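Long-range contacts in SusD homolog (Bacteroides thetaiotaomicron, PDB 3EHM), which probably binds mucin O-glycans at the cell surface as a SusD-family lipoprotein, serving host-glycan utilization by a human gut symbiont: residues 52-57 / 259-263; 168-172 / 226-230; 216-220 / 353-359. All coordinates share one frame. Numbering follows the deposited sequence.

Interaction 1: residues 52-57 / 259-263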
loop_
_atom_site.group_PDB
_atom_site.type_symbol
_atom_site.label_atom_id
_atom_site.label_comp_id
_atom_site.label_asym_id
_atom_site.label_seq_id
_atom_site.Cartn_x
_atom_site.Cartn_y
_atom_site.Cartn_z
ATOM N N LEU A 52 -11.509 -1.301 -5.861
ATOM C CA LEU A 52 -10.051 -1.442 -5.870
ATOM C C LEU A 52 -9.399 -0.411 -6.787
ATOM O O LEU A 52 -8.266 0.012 -6.554
ATOM C CB LEU A 52 -9.656 -2.847 -6.319
ATOM C CG LEU A 52 -8.164 -3.161 -6.182
ATOM C CD1 LEU A 52 -7.790 -3.173 -4.701
ATOM C CD2 LEU A 52 -7.856 -4.502 -6.819
ATOM N N GLN A 53 -10.109 -0.015 -7.838
ATOM C CA GLN A 53 -9.587 0.998 -8.754
ATOM C C GLN A 53 -9.367 2.283 -7.969
ATOM O O GLN A 53 -8.324 2.939 -8.077
ATOM C CB GLN A 53 -10.588 1.282 -9.874
ATOM C CG GLN A 53 -10.370 0.487 -11.142
ATOM C CD GLN A 53 -11.179 1.033 -12.302
ATOM O OE1 GLN A 53 -10.825 0.838 -13.467
ATOM N NE2 GLN A 53 -12.277 1.714 -11.992
ATOM N N ASN A 54 -10.371 2.621 -7.170
ATOM C CA ASN A 54 -10.383 3.826 -6.350
ATOM C C ASN A 54 -9.298 3.840 -5.276
ATOM O O ASN A 54 -8.677 4.873 -5.027
ATOM C CB ASN A 54 -11.767 3.967 -5.699
ATOM C CG ASN A 54 -11.874 5.182 -4.794
ATOM O OD1 ASN A 54 -12.240 5.065 -3.621
ATOM N ND2 ASN A 54 -11.570 6.356 -5.336
ATOM N N THR A 55 -9.057 2.692 -4.653
ATOM C CA THR A 55 -8.064 2.615 -3.586
ATOM C C THR A 55 -6.642 2.289 -4.031
ATOM O O THR A 55 -5.686 2.888 -3.541
ATOM C CB THR A 55 -8.458 1.554 -2.531
ATOM O OG1 THR A 55 -8.374 0.245 -3.113
ATOM C CG2 THR A 55 -9.879 1.784 -2.042
ATOM N N ASP A 56 -6.509 1.353 -4.968
ATOM C CA ASP A 56 -5.194 0.896 -5.408
ATOM C C ASP A 56 -4.750 1.068 -6.861
ATOM O O ASP A 56 -3.647 1.547 -7.130
ATOM C CB ASP A 56 -5.053 -0.601 -5.085
ATOM C CG ASP A 56 -4.971 -0.893 -3.593
ATOM O OD1 ASP A 56 -5.861 -0.469 -2.819
ATOM O OD2 ASP A 56 -4.005 -1.578 -3.200
ATOM N N LEU A 57 -5.601 0.663 -7.793
ATOM C CA LEU A 57 -5.238 0.661 -9.203
ATOM C C LEU A 57 -5.063 1.946 -10.002
ATOM O O LEU A 57 -4.014 2.139 -10.612
ATOM C CB LEU A 57 -6.187 -0.270 -9.957
ATOM C CG LEU A 57 -6.414 -1.632 -9.296
ATOM C CD1 LEU A 57 -7.193 -2.521 -10.258
ATOM C CD2 LEU A 57 -5.080 -2.287 -8.932
ATOM N N SER A 259 -10.121 -8.858 -7.354
ATOM C CA SER A 259 -10.646 -7.574 -7.791
ATOM C C SER A 259 -9.817 -6.754 -8.772
ATOM O O SER A 259 -10.236 -5.668 -9.171
ATOM C CB SER A 259 -10.994 -6.735 -6.560
ATOM O OG SER A 259 -10.038 -6.940 -5.533
HETATM N N MSE A 260 -8.649 -7.251 -9.161
HETATM C CA MSE A 260 -7.833 -6.538 -10.141
HETATM C C MSE A 260 -8.300 -6.900 -11.551
HETATM O O MSE A 260 -8.010 -6.196 -12.515
HETATM C CB MSE A 260 -6.356 -6.926 -10.020
HETATM C CG MSE A 260 -5.668 -6.497 -8.752
HETATM SE SE MSE A 260 -3.802 -7.057 -8.833
HETATM C CE MSE A 260 -3.234 -5.866 -10.250
ATOM N N LEU A 261 -9.027 -8.003 -11.672
ATOM C CA LEU A 261 -9.484 -8.452 -12.984
ATOM C C LEU A 261 -10.372 -7.471 -13.745
ATOM O O LEU A 261 -10.178 -7.258 -14.943
ATOM C CB LEU A 261 -10.187 -9.806 -12.857
ATOM C CG LEU A 261 -9.237 -10.950 -12.490
ATOM C CD1 LEU A 261 -10.018 -12.254 -12.361
ATOM C CD2 LEU A 261 -8.168 -11.079 -13.567
ATOM N N ALA A 262 -11.342 -6.874 -13.065
ATOM C CA ALA A 262 -12.235 -5.924 -13.728
ATOM C C ALA A 262 -11.457 -4.834 -14.472
ATOM O O ALA A 262 -11.676 -4.610 -15.662
ATOM C CB ALA A 262 -13.177 -5.292 -12.711
ATOM N N SER A 263 -10.540 -4.162 -13.783
ATOM C CA SER A 263 -9.778 -3.095 -14.422
ATOM C C SER A 263 -8.726 -3.583 -15.420
ATOM O O SER A 263 -8.468 -2.923 -16.429
ATOM C CB SER A 263 -9.112 -2.210 -13.366
ATOM O OG SER A 263 -8.517 -1.081 -13.983
#
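Apolar packing carries most of this contact, in which the last turn of helix 47-57 meets residues 259-263, the segment that leads into helix 261-266. Leu52 and Leu57 both direct their CA-to-CB bonds at the partner and together supply most of the surface that 52-57 buries against it. Leu52 CD2 touches Met260 CG at 3.5 Å. Leu57 packs on both Met260 and Ser263: its CD1 lies 3.7 Å from Ser263 CB and 4.1 Å from Met260 CA, while its CD2 reaches Met260 CE at 4.2 Å. Met260 is present as selenomethionine. Phe67 of strand 67-69 touches both Leu57 and Met260, extending the apolar patch.

The backbone lets two leucines five residues apart share one face. Leu52 O accepts from Asp56 N at 2.7 Å and also from Leu57 N at 3.0 Å, the i to i+5 bond of a wider pi-type turn at the end of the helix.

Polar groups border this packing, and their clear bonds go outside the pair. Ser259 OG, 3.5 Å from Leu52 CD2, is hydrogen-bonded to Pro38 O; Ser263 OG bonds to Thr270 OG1. The end of the Gln53 side chain also comes close to Ser263. Asp56, beyond reach of 259-263, accepts a hydrogen bond from Thr55, OG1 to OD1 2.6 Å, and forms a salt bridge with Arg135.

All six touching residues are buried. Strand 67-69 follows helix 47-57 in sequence, strand 270-272 follows helix 261-266, and the two strands pair antiparallel, so the contact is buried helix packing beside a two-stranded sheet in a largely helical SusD-like chain.

Interaction 2: residues 168-172 / 226-230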
loop_
_atom_site.group_PDB
_atom_site.type_symbol
_atom_site.label_atom_id
_atom_site.label_comp_id
_atom_site.label_asym_id
_atom_site.label_seq_id
_atom_site.Cartn_x
_atom_site.Cartn_y
_atom_site.Cartn_z
ATOM N N LEU A 168 -1.093 2.192 18.196
ATOM C CA LEU A 168 0.000 1.404 18.758
ATOM C C LEU A 168 -0.421 0.831 20.113
ATOM O O LEU A 168 -0.163 -0.335 20.420
ATOM C CB LEU A 168 1.258 2.270 18.910
ATOM C CG LEU A 168 2.064 2.548 17.633
ATOM C CD1 LEU A 168 3.082 3.642 17.886
ATOM C CD2 LEU A 168 2.756 1.265 17.169
ATOM N N ALA A 169 -1.079 1.650 20.920
ATOM C CA ALA A 169 -1.536 1.206 22.227
ATOM C C ALA A 169 -2.592 0.118 22.053
ATOM O O ALA A 169 -2.587 -0.883 22.773
ATOM C CB ALA A 169 -2.109 2.382 23.004
ATOM N N ASP A 170 -3.493 0.310 21.092
ATOM C CA ASP A 170 -4.542 -0.672 20.847
ATOM C C ASP A 170 -3.971 -1.997 20.345
ATOM O O ASP A 170 -4.468 -3.065 20.709
ATOM C CB ASP A 170 -5.574 -0.142 19.842
ATOM C CG ASP A 170 -6.452 0.955 20.426
ATOM O OD1 ASP A 170 -6.707 0.929 21.649
ATOM O OD2 ASP A 170 -6.898 1.836 19.662
ATOM N N LEU A 171 -2.941 -1.931 19.503
ATOM C CA LEU A 171 -2.320 -3.150 18.984
ATOM C C LEU A 171 -1.676 -3.936 20.124
ATOM O O LEU A 171 -1.793 -5.159 20.182
ATOM C CB LEU A 171 -1.267 -2.817 17.917
ATOM C CG LEU A 171 -1.826 -2.427 16.542
ATOM C CD1 LEU A 171 -0.696 -1.972 15.625
ATOM C CD2 LEU A 171 -2.567 -3.622 15.932
ATOM N N SER A 172 -1.005 -3.239 21.032
ATOM C CA SER A 172 -0.373 -3.907 22.167
ATOM C C SER A 172 -1.436 -4.563 23.041
ATOM O O SER A 172 -1.211 -5.632 23.608
ATOM C CB SER A 172 0.433 -2.913 23.003
ATOM O OG SER A 172 1.500 -2.377 22.251
ATOM N N TYR A 226 7.614 1.315 21.160
ATOM C CA TYR A 226 6.953 0.089 20.717
ATOM C C TYR A 226 7.727 -0.877 19.825
ATOM O O TYR A 226 7.379 -2.058 19.758
ATOM C CB TYR A 226 5.641 0.424 19.999
ATOM C CG TYR A 226 4.573 1.033 20.876
ATOM C CD1 TYR A 226 4.572 2.395 21.168
ATOM C CD2 TYR A 226 3.554 0.245 21.406
ATOM C CE1 TYR A 226 3.576 2.959 21.965
ATOM C CE2 TYR A 226 2.558 0.794 22.201
ATOM C CZ TYR A 226 2.571 2.150 22.476
ATOM O OH TYR A 226 1.569 2.696 23.248
ATOM N N ILE A 227 8.753 -0.398 19.131
ATOM C CA ILE A 227 9.502 -1.273 18.234
ATOM C C ILE A 227 10.142 -2.455 18.957
ATOM O O ILE A 227 10.199 -3.563 18.423
ATOM C CB ILE A 227 10.584 -0.485 17.457
ATOM C CG1 ILE A 227 11.116 -1.340 16.310
ATOM C CG2 ILE A 227 11.723 -0.086 18.382
ATOM C CD1 ILE A 227 11.839 -0.534 15.244
ATOM N N THR A 228 10.613 -2.222 20.176
ATOM C CA THR A 228 11.228 -3.286 20.954
ATOM C C THR A 228 10.169 -4.308 21.366
ATOM O O THR A 228 10.414 -5.511 21.324
ATOM C CB THR A 228 11.921 -2.729 22.213
ATOM O OG1 THR A 228 12.985 -1.850 21.821
ATOM C CG2 THR A 228 12.488 -3.865 23.055
ATOM N N LYS A 229 8.988 -3.831 21.753
ATOM C CA LYS A 229 7.912 -4.732 22.163
ATOM C C LYS A 229 7.418 -5.566 20.982
ATOM O O LYS A 229 7.030 -6.718 21.144
ATOM C CB LYS A 229 6.734 -3.944 22.747
ATOM C CG LYS A 229 7.103 -3.002 23.880
ATOM C CD LYS A 229 5.898 -2.666 24.757
ATOM C CE LYS A 229 4.746 -2.063 23.965
ATOM N NZ LYS A 229 3.567 -1.746 24.835
ATOM N N ALA A 230 7.432 -4.972 19.793
ATOM C CA ALA A 230 6.978 -5.664 18.592
ATOM C C ALA A 230 7.857 -6.861 18.249
ATOM O O ALA A 230 7.361 -7.923 17.875
ATOM C CB ALA A 230 6.948 -4.694 17.419
#
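Tyr226, the first residue of the second segment, dominates the meeting of helices 160-178 and 220-231. Its side chain spans the space between two helices whose local axes come no closer than 11.5 Å, and 93 Å² of the residue is covered by 168-172. Leu168 CB sits over one face of the ring, 3.7 Å from the centroid and only 5° off the normal, a well-centred CH-pi contact. Ser172 OG approaches the ring edge, 3.3 Å from Tyr226 CE2, and Leu168 O is 3.4 Å from the same carbon. The phenol end reaches past the leucine to Ala169, with Tyr226 OH 3.6 Å from Ala169 CA and 3.7 Å from its CB. The tyrosine also touches Val212 of helix 197-215.

Ile227 turns away from helix 160-178 and packs instead on Leu359 and Ile360.

One turn beyond Tyr226, Lys229 again points toward the partner. Its side chain, bent at chi3 (m), runs along the exposed border of the contact to bring NZ within 3.4 Å of Ser172 OG, a weak hydrogen bond. Ala230 closes the segment with a regular helical bond, its N donating to Tyr226 O at 2.9 Å.

The two segments run nearly parallel, at 24°, and with the axes so far apart the long tyrosine side chain bridges the gap. Helix 197-215, between them in sequence, touches both through Ile211 and Val212. Parallel first and third helices joined through an intervening one are consistent with the helical-repeat, tetratricopeptide-like architecture of SusD homologues.

Interaction 3: residues 216-220 / 353-359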
loop_
_atom_site.group_PDB
_atom_site.type_symbol
_atom_site.label_atom_id
_atom_site.label_comp_id
_atom_site.label_asym_id
_atom_site.label_seq_id
_atom_site.Cartn_x
_atom_site.Cartn_y
_atom_site.Cartn_z
ATOM N N HIS A 216 9.453 6.867 13.265
ATOM C CA HIS A 216 10.790 7.148 13.792
ATOM C C HIS A 216 11.429 8.473 13.372
ATOM O O HIS A 216 12.142 9.087 14.167
ATOM C CB HIS A 216 11.734 5.955 13.536
ATOM C CG HIS A 216 12.479 6.007 12.236
ATOM N ND1 HIS A 216 13.671 6.682 12.090
ATOM C CD2 HIS A 216 12.233 5.413 11.045
ATOM C CE1 HIS A 216 14.129 6.500 10.865
ATOM N NE2 HIS A 216 13.276 5.734 10.209
ATOM N N PHE A 217 11.168 8.938 12.152
ATOM C CA PHE A 217 11.745 10.206 11.713
ATOM C C PHE A 217 11.096 11.410 12.400
ATOM O O PHE A 217 11.778 12.368 12.767
ATOM C CB PHE A 217 11.626 10.367 10.191
ATOM C CG PHE A 217 12.745 9.716 9.420
ATOM C CD1 PHE A 217 12.472 8.788 8.421
ATOM C CD2 PHE A 217 14.076 10.029 9.699
ATOM C CE1 PHE A 217 13.506 8.173 7.709
ATOM C CE2 PHE A 217 15.118 9.420 8.993
ATOM C CZ PHE A 217 14.831 8.490 7.997
ATOM N N ILE A 218 9.780 11.355 12.571
ATOM C CA ILE A 218 9.037 12.446 13.196
ATOM C C ILE A 218 9.015 12.342 14.718
ATOM O O ILE A 218 9.064 13.356 15.414
ATOM C CB ILE A 218 7.576 12.483 12.679
ATOM C CG1 ILE A 218 7.556 12.869 11.200
ATOM C CG2 ILE A 218 6.747 13.485 13.491
ATOM C CD1 ILE A 218 8.021 14.292 10.923
ATOM N N ASP A 219 8.940 11.118 15.231
ATOM C CA ASP A 219 8.899 10.901 16.674
ATOM C C ASP A 219 9.655 9.633 17.054
ATOM O O ASP A 219 9.056 8.576 17.263
ATOM C CB ASP A 219 7.448 10.789 17.147
ATOM C CG ASP A 219 7.300 11.036 18.639
ATOM O OD1 ASP A 219 8.122 10.515 19.420
ATOM O OD2 ASP A 219 6.349 11.748 19.030
ATOM N N GLU A 220 10.975 9.743 17.152
ATOM C CA GLU A 220 11.808 8.601 17.502
ATOM C C GLU A 220 11.445 7.991 18.858
ATOM O O GLU A 220 11.535 6.775 19.048
ATOM C CB GLU A 220 13.280 9.015 17.489
ATOM C CG GLU A 220 14.228 7.923 17.935
ATOM C CD GLU A 220 15.682 8.312 17.770
ATOM O OE1 GLU A 220 16.032 9.470 18.090
ATOM O OE2 GLU A 220 16.477 7.455 17.330
ATOM N N GLU A 353 15.751 -0.934 7.986
ATOM C CA GLU A 353 15.713 0.494 8.267
ATOM C C GLU A 353 15.873 0.732 9.764
ATOM O O GLU A 353 16.587 1.639 10.185
ATOM C CB GLU A 353 14.392 1.116 7.805
ATOM C CG GLU A 353 14.413 2.639 7.857
ATOM C CD GLU A 353 13.099 3.278 7.453
ATOM O OE1 GLU A 353 12.338 2.654 6.684
ATOM O OE2 GLU A 353 12.836 4.418 7.897
ATOM N N ALA A 354 15.206 -0.088 10.569
ATOM C CA ALA A 354 15.288 0.061 12.020
ATOM C C ALA A 354 16.735 -0.044 12.489
ATOM O O ALA A 354 17.201 0.771 13.290
ATOM C CB ALA A 354 14.437 -0.996 12.704
ATOM N N ALA A 355 17.446 -1.043 11.982
ATOM C CA ALA A 355 18.837 -1.249 12.354
ATOM C C ALA A 355 19.714 -0.114 11.836
ATOM O O ALA A 355 20.664 0.302 12.499
ATOM C CB ALA A 355 19.329 -2.590 11.807
ATOM N N LEU A 356 19.384 0.393 10.653
ATOM C CA LEU A 356 20.148 1.478 10.048
ATOM C C LEU A 356 20.123 2.731 10.926
ATOM O O LEU A 356 21.086 3.494 10.957
ATOM C CB LEU A 356 19.591 1.801 8.657
ATOM C CG LEU A 356 20.303 2.887 7.841
ATOM C CD1 LEU A 356 21.740 2.471 7.571
ATOM C CD2 LEU A 356 19.562 3.108 6.520
ATOM N N TYR A 357 19.022 2.938 11.643
ATOM C CA TYR A 357 18.895 4.100 12.518
ATOM C C TYR A 357 19.043 3.753 13.996
ATOM O O TYR A 357 18.588 4.490 14.871
ATOM C CB TYR A 357 17.566 4.810 12.240
ATOM C CG TYR A 357 17.592 5.530 10.910
ATOM C CD1 TYR A 357 18.184 6.788 10.790
ATOM C CD2 TYR A 357 17.118 4.913 9.750
ATOM C CE1 TYR A 357 18.312 7.414 9.544
ATOM C CE2 TYR A 357 17.241 5.528 8.503
ATOM C CZ TYR A 357 17.841 6.777 8.409
ATOM O OH TYR A 357 17.980 7.378 7.179
ATOM N N ASN A 358 19.683 2.618 14.263
ATOM C CA ASN A 358 19.940 2.159 15.627
ATOM C C ASN A 358 18.737 1.995 16.548
ATOM O O ASN A 358 18.838 2.246 17.751
ATOM C CB ASN A 358 20.946 3.092 16.304
ATOM C CG ASN A 358 22.370 2.832 15.863
ATOM O OD1 ASN A 358 22.697 2.928 14.681
ATOM N ND2 ASN A 358 23.230 2.504 16.820
ATOM N N LEU A 359 17.605 1.570 16.001
ATOM C CA LEU A 359 16.415 1.367 16.816
ATOM C C LEU A 359 16.416 -0.070 17.343
ATOM O O LEU A 359 15.843 -0.364 18.389
ATOM C CB LEU A 359 15.154 1.639 15.988
ATOM C CG LEU A 359 15.064 3.033 15.357
ATOM C CD1 LEU A 359 13.736 3.183 14.633
ATOM C CD2 LEU A 359 15.204 4.099 16.430
HETATM O O HOH W 1 17.795 6.949 15.053
#
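A buried histidine-carboxylate hydrogen bond set beside an aromatic cluster distinguishes this contact: His216 NE2 donates to Glu353 OE2 at 2.7 Å. The histidine ring meets the carboxylate edge-on, while its CE1 lies over one face of Tyr357, 3.6 Å from CD2. Phe217 joins the group by pointing its edge at the face of Tyr357, a T-shaped pair with centroids 5.0 Å apart and planes at 75°. Leu359 CD1 packs 3.6 Å from His216 CB.

At the exposed border a water links the segments, donating to Glu220 OE2 at 2.7 Å and to Tyr357 O at 2.6 Å. Helix 344-356 ends here in a Schellman motif: Leu359 N bonds to Ala354 O at 2.9 Å and Asn358 N to Ala355 O at 3.1 Å, with Asn358 at positive phi and Tyr357 the first residue to leave helical phi/psi.

Glu353 also forms a salt bridge with Arg458 of helix 449-459, and its side chain, like that of Tyr357, touches Leu434 of helix 429-445. The contact therefore sets the turn between helices 197-215 and 220-231, where Asp219 caps the latter, against the C-terminal end of helix 344-356.

Overall arrangement
Interactions 2 and 3 are neighbours, their centres 15 Å apart, and share helix 220-231: 216-220 leads into it and 226-230 lies further along. They touch through Ile227, whose CD1 packs 3.7 Å from Ala354 CB and 4.0 Å from Leu359 CB, so this helix meets helix 160-178 through Tyr226 and the end of helix 344-356 through Ile227. Interaction 1 stands on the opposite side of the chain's centre, 32 and 33 Å from the other two centres, with nearest atoms about 19 and 20 Å away. In sequence, interaction 2 is nested within the loop closed by interaction 1, whereas interaction 3 crosses both, tying distant parts of the chain together.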